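Local coordinates for N-acetyl-L-2,4-diaminobutyric acid deacetylase (Ruegeria pomeroyi, PDB 6TWM), which probably removes the acetyl group from N-acetyl-L-2,4-diaminobutyric acid with the help of a zinc ion, a step in the breakdown of ectoine, at residues Pro110-Asn115 with Gly126-Lys131; Gly281-Lys286 with Ala311-Ser316. All coordinates share one frame; numbering follows the deposited sequence.

Contact 1: residues Pro110-Asn115 with Gly126-Lys131; sequences PIDRGN and GTVTEK
Asp112 OD1 is gripped by two donors, one from each segment: Thr129 OG1 donates to it over 3.0 Å from the helix side, and Gly114 N reaches it over 3.0 Å from its own loop. The second bond, made two residues on from the aspartate, closes an Asx turn; the first ties that turn to the opening of helix 128-140. Thr129 OG1 comes in on the syn side of OD1, 16° from the carboxylate plane, whereas Gly114 N lies well above that plane. The other oxygen, Asp112 OD2, points its syn lone pair at the helix start and takes a nearly straight bond from Thr129 N at 2.9 Å. Thr129 thus holds both carboxylate oxygens, one by its hydroxyl and one by its amide, which fixes the rotation of the group. A short acid suits this place because amides at the start of a helix lack acceptors from a preceding turn, and its negative charge probably also interacts favourably with the helix dipole. With chi1 at 49°, CG sits between the backbone N and the carbonyl carbon, bringing the carboxylate close enough for the Asx turn. An alanine here would remove both oxygens, and Thr129 N, Thr129 OG1 and Gly114 N would probably lose these acceptors, leaving the loop joined to the helix mainly by Ile111 on Val128. Those two side chains cross at about a right angle, Ile111 CG2 lying 3.6 Å from Val128 CG2; Leu31 of strand 23-32 also packs on Val128. At the loop's far end, Asn115 OD1 accepts a hydrogen bond from the zinc ligand His65. The helix has its own capping box: Glu130 N donates to Thr127 OG1 at 3.0 Å, and Thr127 N returns a bond to Glu130 OE1 at 2.9 Å.

Contact 2: residues Gly281-Lys286 with Ala311-Ser316; sequences GAPVAK and AGLVIS
Val284 turns its side chain to the same sheet face that a side chain at Gly312 would occupy, across an antiparallel hydrogen-bonded pair. Val284 CB comes no closer than 4.4 Å to Val314 CG2, a loose apolar approach. From there Val284 CG1, set between the backbone N and the carbonyl carbon by a chi1 of 68°, swings over the opposing backbone and lies 3.7 Å from Gly312 O and 3.8 Å from Gly312 N. Val332 of strand 328-333 packs against this valine, and a branched apolar residue suits such a buried position.

The backbone bonds of the Val284 and Gly312 pair are regular: Val284 N gives to Gly312 O at 2.8 Å, and Gly312 N gives to Val284 O at 2.9 Å. Glycine fits opposite because, with phi at 155°, a CB would run into the carbonyl oxygen of Ala311. Next along, Pro283 and Leu313 form a non-hydrogen-bonded pair, a place where a proline without an N-H costs no bond between the strands. Leu313 CD2 reaches 3.6 Å from Pro283 CA, over the face that carries the proline ring. Beyond them Val314 N bonds to Ala282 O, and Val314 O accepts from Gly281 N at 2.6 Å. Gly281 and Ala282 thus both face Val314, an arrangement that fits a G1 beta bulge, whose first position has a positive phi and is commonly glycine.

The result is a short antiparallel beta ladder in which 283-284 pairs with strand 312-318, whose Ile315 and Ser316 form a classic beta bulge against Val331.

In the fold
The two contacts lie on opposite sides of the chain's centre, with their own centres about 36 Å apart, and share no helix or strand. Contact 1 is partly buried and belongs to the catalytic domain, where a loop is tied to the start of helix 128-140 and leads on towards the zinc site. Contact 2 is a surface contact, away from the annotated sites, and joins two strands of a small antiparallel sheet. Their chemistry follows their places: in 110-115 with 126-131 one charged side chain serves amides and a hydroxyl, whereas in 281-286 with 311-316 backbone bonds do the joining and apolar side chains add smaller contacts on the faces.

Contact 1: residues Pro110-Asn115 with Gly126-Lys131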
loop_
_atom_site.group_PDB
_atom_site.type_symbol
_atom_site.label_atom_id
_atom_site.label_comp_id
_atom_site.label_asym_id
_atom_site.label_seq_id
_atom_site.Cartn_x
_atom_site.Cartn_y
_atom_site.Cartn_z
ATOM N N PRO A 110 13.940 9.786 4.287
ATOM C CA PRO A 110 14.896 10.508 5.136
ATOM C C PRO A 110 15.380 11.805 4.517
ATOM O O PRO A 110 15.840 12.689 5.251
ATOM C CB PRO A 110 16.046 9.508 5.292
ATOM C CG PRO A 110 15.990 8.700 4.032
ATOM C CD PRO A 110 14.525 8.565 3.705
ATOM N N ILE A 111 15.294 11.945 3.195
ATOM C CA ILE A 111 15.804 13.143 2.535
ATOM C C ILE A 111 14.914 14.339 2.847
ATOM O O ILE A 111 15.378 15.369 3.348
ATOM C CB ILE A 111 15.916 12.915 1.018
ATOM C CG1 ILE A 111 16.958 11.834 0.714
ATOM C CG2 ILE A 111 16.246 14.222 0.309
ATOM C CD1 ILE A 111 16.893 11.295 -0.704
ATOM N N ASP A 112 13.619 14.215 2.560
ATOM C CA ASP A 112 12.705 15.347 2.600
ATOM C C ASP A 112 11.505 15.115 3.506
ATOM O O ASP A 112 10.560 15.911 3.470
ATOM C CB ASP A 112 12.225 15.677 1.183
ATOM C CG ASP A 112 11.730 14.449 0.437
ATOM O OD1 ASP A 112 11.397 13.439 1.093
ATOM O OD2 ASP A 112 11.692 14.480 -0.808
ATOM N N ARG A 113 11.513 14.045 4.308
ATOM C CA ARG A 113 10.383 13.693 5.171
ATOM C C ARG A 113 9.092 13.577 4.364
ATOM O O ARG A 113 7.994 13.823 4.872
ATOM C CB ARG A 113 10.224 14.702 6.311
ATOM C CG ARG A 113 11.481 14.899 7.138
ATOM C CD ARG A 113 12.187 13.578 7.398
ATOM N NE ARG A 113 12.505 13.405 8.811
ATOM C CZ ARG A 113 13.290 12.447 9.299
ATOM N NH1 ARG A 113 13.850 11.555 8.491
ATOM N NH2 ARG A 113 13.514 12.384 10.604
ATOM N N GLY A 114 9.227 13.196 3.096
ATOM C CA GLY A 114 8.100 13.216 2.183
ATOM C C GLY A 114 7.271 11.953 2.282
ATOM O O GLY A 114 7.793 10.837 2.181
ATOM N N ASN A 115 5.972 12.129 2.496
ATOM C CA ASN A 115 5.004 11.045 2.393
ATOM C C ASN A 115 4.623 10.903 0.925
ATOM O O ASN A 115 3.954 11.777 0.365
ATOM C CB ASN A 115 3.791 11.345 3.268
ATOM C CG ASN A 115 2.768 10.226 3.268
ATOM O OD1 ASN A 115 2.848 9.284 2.480
ATOM N ND2 ASN A 115 1.797 10.323 4.167
ATOM N N GLY A 126 10.500 19.645 -7.684
ATOM C CA GLY A 126 10.323 19.701 -6.250
ATOM C C GLY A 126 11.290 18.809 -5.505
ATOM O O GLY A 126 12.442 18.618 -5.912
ATOM N N THR A 127 10.816 18.257 -4.390
ATOM C CA THR A 127 11.630 17.370 -3.579
ATOM C C THR A 127 11.865 16.042 -4.300
ATOM O O THR A 127 11.260 15.743 -5.335
ATOM C CB THR A 127 10.962 17.120 -2.229
ATOM O OG1 THR A 127 9.782 16.332 -2.421
ATOM C CG2 THR A 127 10.582 18.431 -1.570
ATOM N N VAL A 128 12.770 15.242 -3.730
ATOM C CA VAL A 128 13.033 13.901 -4.251
ATOM C C VAL A 128 11.733 13.117 -4.360
ATOM O O VAL A 128 11.458 12.468 -5.377
ATOM C CB VAL A 128 14.051 13.173 -3.357
ATOM C CG1 VAL A 128 14.400 11.808 -3.933
ATOM C CG2 VAL A 128 15.294 14.017 -3.179
ATOM N N THR A 129 10.913 13.175 -3.310
ATOM C CA THR A 129 9.642 12.461 -3.316
ATOM C C THR A 129 8.683 13.046 -4.347
ATOM O O THR A 129 8.014 12.301 -5.074
ATOM C CB THR A 129 9.019 12.492 -1.916
ATOM O OG1 THR A 129 9.924 11.905 -0.971
ATOM C CG2 THR A 129 7.717 11.722 -1.894
ATOM N N GLU A 130 8.608 14.376 -4.433
ATOM C CA GLU A 130 7.732 15.006 -5.415
ATOM C C GLU A 130 8.165 14.674 -6.837
ATOM O O GLU A 130 7.325 14.529 -7.733
ATOM C CB GLU A 130 7.708 16.519 -5.201
ATOM C CG GLU A 130 6.856 16.966 -4.029
ATOM C CD GLU A 130 7.028 18.438 -3.716
ATOM O OE1 GLU A 130 8.016 19.038 -4.190
ATOM O OE2 GLU A 130 6.174 18.996 -2.997
ATOM N N LYS A 131 9.475 14.557 -7.066
ATOM C CA LYS A 131 9.955 14.154 -8.381
ATOM C C LYS A 131 9.566 12.716 -8.697
ATOM O O LYS A 131 9.287 12.391 -9.857
ATOM C CB LYS A 131 11.471 14.330 -8.467
ATOM C CG LYS A 131 11.923 15.782 -8.546
ATOM C CD LYS A 131 13.438 15.891 -8.594
ATOM C CE LYS A 131 13.889 17.342 -8.600
ATOM N NZ LYS A 131 15.375 17.474 -8.566
#

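Contact 2: residues Gly281-Lys286 with Ala311-Ser316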
loop_
_atom_site.group_PDB
_atom_site.type_symbol
_atom_site.label_atom_id
_atom_site.label_comp_id
_atom_site.label_asym_id
_atom_site.label_seq_id
_atom_site.Cartn_x
_atom_site.Cartn_y
_atom_site.Cartn_z
ATOM N N GLY A 281 -8.981 -8.765 14.046
ATOM C CA GLY A 281 -9.918 -9.670 13.416
ATOM C C GLY A 281 -11.024 -10.188 14.308
ATOM O O GLY A 281 -11.953 -10.831 13.800
ATOM N N ALA A 282 -10.965 -9.935 15.613
ATOM C CA ALA A 282 -11.990 -10.453 16.504
ATOM C C ALA A 282 -13.221 -9.547 16.495
ATOM O O ALA A 282 -13.104 -8.328 16.341
ATOM C CB ALA A 282 -11.449 -10.579 17.924
ATOM N N PRO A 283 -14.412 -10.122 16.652
ATOM C CA PRO A 283 -15.627 -9.304 16.661
ATOM C C PRO A 283 -15.696 -8.401 17.881
ATOM O O PRO A 283 -15.133 -8.692 18.939
ATOM C CB PRO A 283 -16.754 -10.343 16.677
ATOM C CG PRO A 283 -16.135 -11.554 17.279
ATOM C CD PRO A 283 -14.709 -11.555 16.813
ATOM N N VAL A 284 -16.404 -7.288 17.716
ATOM C CA VAL A 284 -16.561 -6.291 18.767
ATOM C C VAL A 284 -17.978 -5.740 18.693
ATOM O O VAL A 284 -18.532 -5.566 17.603
ATOM C CB VAL A 284 -15.509 -5.165 18.639
ATOM C CG1 VAL A 284 -15.748 -4.322 17.388
ATOM C CG2 VAL A 284 -15.500 -4.293 19.880
ATOM N N ALA A 285 -18.577 -5.501 19.852
ATOM C CA ALA A 285 -19.862 -4.824 19.922
ATOM C C ALA A 285 -19.653 -3.365 20.302
ATOM O O ALA A 285 -18.609 -2.978 20.833
ATOM C CB ALA A 285 -20.797 -5.505 20.926
ATOM N N LYS A 286 -20.661 -2.554 20.002
ATOM C CA LYS A 286 -20.616 -1.138 20.331
ATOM C C LYS A 286 -20.464 -0.955 21.836
ATOM O O LYS A 286 -21.270 -1.468 22.618
ATOM C CB LYS A 286 -21.885 -0.452 19.831
ATOM C CG LYS A 286 -21.883 1.059 19.951
ATOM C CD LYS A 286 -23.169 1.629 19.384
ATOM C CE LYS A 286 -23.212 3.141 19.485
ATOM N NZ LYS A 286 -24.500 3.682 18.964
ATOM N N ALA A 311 -20.074 -1.610 16.040
ATOM C CA ALA A 311 -19.922 -3.055 16.094
ATOM C C ALA A 311 -19.355 -3.582 14.782
ATOM O O ALA A 311 -19.597 -3.026 13.707
ATOM C CB ALA A 311 -21.260 -3.734 16.390
ATOM N N GLY A 312 -18.593 -4.667 14.883
ATOM C CA GLY A 312 -18.000 -5.282 13.713
ATOM C C GLY A 312 -16.751 -6.077 14.027
ATOM O O GLY A 312 -16.739 -6.872 14.971
ATOM N N LEU A 313 -15.695 -5.875 13.243
ATOM C CA LEU A 313 -14.425 -6.559 13.436
ATOM C C LEU A 313 -13.318 -5.539 13.653
ATOM O O LEU A 313 -13.327 -4.459 13.054
ATOM C CB LEU A 313 -14.078 -7.440 12.234
ATOM C CG LEU A 313 -15.072 -8.546 11.887
ATOM C CD1 LEU A 313 -14.609 -9.301 10.657
ATOM C CD2 LEU A 313 -15.260 -9.493 13.061
ATOM N N VAL A 314 -12.359 -5.886 14.509
ATOM C CA VAL A 314 -11.171 -5.060 14.693
ATOM C C VAL A 314 -10.282 -5.291 13.475
ATOM O O VAL A 314 -9.644 -6.337 13.342
ATOM C CB VAL A 314 -10.444 -5.380 16.000
ATOM C CG1 VAL A 314 -9.259 -4.441 16.184
ATOM C CG2 VAL A 314 -11.407 -5.280 17.180
ATOM N N ILE A 315 -10.252 -4.315 12.567
ATOM C CA ILE A 315 -9.499 -4.449 11.325
ATOM C C ILE A 315 -8.169 -3.716 11.365
ATOM O O ILE A 315 -7.321 -3.943 10.486
ATOM C CB ILE A 315 -10.338 -3.970 10.122
ATOM C CG1 ILE A 315 -10.587 -2.465 10.207
ATOM C CG2 ILE A 315 -11.657 -4.692 10.107
ATOM C CD1 ILE A 315 -11.256 -1.892 8.979
ATOM N N SER A 316 -7.954 -2.852 12.351
ATOM C CA SER A 316 -6.672 -2.191 12.520
ATOM C C SER A 316 -6.502 -1.831 13.986
ATOM O O SER A 316 -7.478 -1.553 14.688
ATOM C CB SER A 316 -6.560 -0.934 11.648
ATOM O OG SER A 316 -5.445 -0.143 12.025
#